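Local coordinates for putative glycoside hydrolase (Bacteroides ovatus, PDB 4ONZ), which is a putative glycoside hydrolase of the five-bladed beta-propeller type, at residues Val24-Ser29 / Asp342-Val347. Residues are numbered along the deposited sequence; the frame is centred on the assembly and turned at random.
Sequences VNPVIS and DSQVAV
The carboxamide of Asn-25 lies alongside the backbone of Val-347 and bonds with both its ends, much as a peptide group of a neighbouring strand would. Its ND2 gives a nearly straight bond to Val-347 O (2.9 Å, 168° at the hydrogen), within the amide plane and on a lone pair of the carbonyl. In return OD1 takes Val-347 N at 2.9 Å, the donor tilted 31° from the carbonyl plane. CG stands anti to the carbonyl carbon of Asn-25 (chi1 -76°), which carries the amide to the strand edge.

Main-chain bonds continue the pairing. Val-345 O receives Val-27 N at 2.8 Å and, weakly, Ile-28 N, while Val-345 N donates to Ile-28 O at 2.9 Å. Two residues thus face one, a classic beta bulge, one residue after the cis Asn-25–Pro-26 peptide bond. In this five-bladed beta-propeller the N-terminal segment thereby pairs with 344-350, an outermost strand of the antiparallel sheet formed with 322-330 and 333-340, consistent with closure of the ring by the two chain ends.

Side-chain packing accompanies these bonds. Ile-28 and Val-345 lie side by side, CB to CB 3.8 Å, against Tyr-67 of strand 62-70. Val-27 CG1 meets Val-347 CG1 at 3.9 Å, the side chains crossing at about a right angle. The Pro-26 ring packs on the carboxamide end of Gln-344, CG lying 3.6 Å from NE2.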
loop_
_atom_site.group_PDB
_atom_site.type_symbol
_atom_site.label_atom_id
_atom_site.label_comp_id
_atom_site.label_asym_id
_atom_site.label_seq_id
_atom_site.Cartn_x
_atom_site.Cartn_y
_atom_site.Cartn_z
ATOM N N VAL A 24 16.479 -5.731 -14.108
ATOM C CA VAL A 24 16.503 -5.999 -12.662
ATOM C C VAL A 24 15.222 -6.627 -12.124
ATOM O O VAL A 24 15.235 -7.228 -11.049
ATOM C CB VAL A 24 16.788 -4.726 -11.827
ATOM C CG1 VAL A 24 18.011 -4.000 -12.365
ATOM C CG2 VAL A 24 15.584 -3.787 -11.793
ATOM N N ASN A 25 14.119 -6.489 -12.857
ATOM C CA ASN A 25 12.835 -6.978 -12.369
ATOM C C ASN A 25 12.456 -8.382 -12.815
ATOM O O ASN A 25 12.751 -8.770 -13.944
ATOM C CB ASN A 25 11.726 -6.010 -12.767
ATOM C CG ASN A 25 11.716 -4.767 -11.918
ATOM O OD1 ASN A 25 11.734 -4.846 -10.691
ATOM N ND2 ASN A 25 11.646 -3.609 -12.562
ATOM N N PRO A 26 11.747 -9.130 -11.948
ATOM C CA PRO A 26 11.277 -8.765 -10.601
ATOM C C PRO A 26 12.382 -8.816 -9.542
ATOM O O PRO A 26 13.332 -9.593 -9.675
ATOM C CB PRO A 26 10.214 -9.829 -10.301
ATOM C CG PRO A 26 10.632 -11.007 -11.107
ATOM C CD PRO A 26 11.263 -10.461 -12.357
ATOM N N VAL A 27 12.255 -7.995 -8.504
ATOM C CA VAL A 27 13.251 -7.948 -7.425
ATOM C C VAL A 27 12.970 -8.936 -6.274
ATOM O O VAL A 27 13.880 -9.269 -5.526
ATOM C CB VAL A 27 13.471 -6.510 -6.883
ATOM C CG1 VAL A 27 14.087 -5.629 -7.964
ATOM C CG2 VAL A 27 12.192 -5.885 -6.354
ATOM N N ILE A 28 11.721 -9.387 -6.126
ATOM C CA ILE A 28 11.349 -10.382 -5.110
ATOM C C ILE A 28 10.395 -11.389 -5.753
ATOM O O ILE A 28 9.352 -11.014 -6.276
ATOM C CB ILE A 28 10.653 -9.767 -3.865
ATOM C CG1 ILE A 28 11.503 -8.656 -3.240
ATOM C CG2 ILE A 28 10.367 -10.844 -2.820
ATOM C CD1 ILE A 28 10.829 -7.944 -2.087
ATOM N N SER A 29 10.770 -12.663 -5.693
ATOM C CA SER A 29 9.991 -13.761 -6.266
ATOM C C SER A 29 9.784 -14.855 -5.215
ATOM O O SER A 29 10.530 -14.921 -4.238
ATOM C CB SER A 29 10.727 -14.341 -7.477
ATOM O OG SER A 29 10.833 -13.377 -8.516
ATOM N N ASP A 342 0.230 -10.033 -9.987
ATOM C CA ASP A 342 -0.300 -10.639 -8.763
ATOM C C ASP A 342 0.614 -11.716 -8.190
ATOM O O ASP A 342 0.135 -12.611 -7.494
ATOM C CB ASP A 342 -1.695 -11.259 -9.003
ATOM C CG ASP A 342 -2.836 -10.378 -8.535
ATOM O OD1 ASP A 342 -2.622 -9.435 -7.746
ATOM O OD2 ASP A 342 -3.977 -10.672 -8.938
ATOM N N SER A 343 1.924 -11.631 -8.440
ATOM C CA SER A 343 2.809 -12.692 -7.989
ATOM C C SER A 343 4.222 -12.313 -7.576
ATOM O O SER A 343 4.827 -13.035 -6.797
ATOM C CB SER A 343 2.900 -13.771 -9.067
ATOM O OG SER A 343 3.468 -13.244 -10.242
ATOM N N GLN A 344 4.753 -11.210 -8.089
ATOM C CA GLN A 344 6.122 -10.809 -7.761
ATOM C C GLN A 344 6.210 -9.339 -7.351
ATOM O O GLN A 344 5.216 -8.618 -7.410
ATOM C CB GLN A 344 7.012 -11.099 -8.970
ATOM C CG GLN A 344 7.136 -12.587 -9.280
ATOM C CD GLN A 344 7.547 -12.852 -10.716
ATOM O OE1 GLN A 344 7.053 -12.203 -11.646
ATOM N NE2 GLN A 344 8.440 -13.817 -10.910
ATOM N N VAL A 345 7.385 -8.907 -6.890
ATOM C CA VAL A 345 7.599 -7.495 -6.565
ATOM C C VAL A 345 8.564 -6.900 -7.577
ATOM O O VAL A 345 9.588 -7.509 -7.914
ATOM C CB VAL A 345 8.158 -7.268 -5.152
ATOM C CG1 VAL A 345 8.478 -5.789 -4.919
ATOM C CG2 VAL A 345 7.183 -7.766 -4.088
ATOM N N ALA A 346 8.214 -5.718 -8.077
ATOM C CA ALA A 346 9.051 -4.995 -9.023
ATOM C C ALA A 346 9.276 -3.567 -8.550
ATOM O O ALA A 346 8.568 -3.063 -7.663
ATOM C CB ALA A 346 8.440 -5.010 -10.415
ATOM N N VAL A 347 10.259 -2.919 -9.165
ATOM C CA VAL A 347 10.628 -1.559 -8.807
ATOM C C VAL A 347 10.749 -0.669 -10.043
ATOM O O VAL A 347 11.134 -1.135 -11.127
ATOM C CB VAL A 347 11.966 -1.543 -8.012
ATOM C CG1 VAL A 347 13.139 -1.972 -8.888
ATOM C CG2 VAL A 347 12.241 -0.171 -7.420
#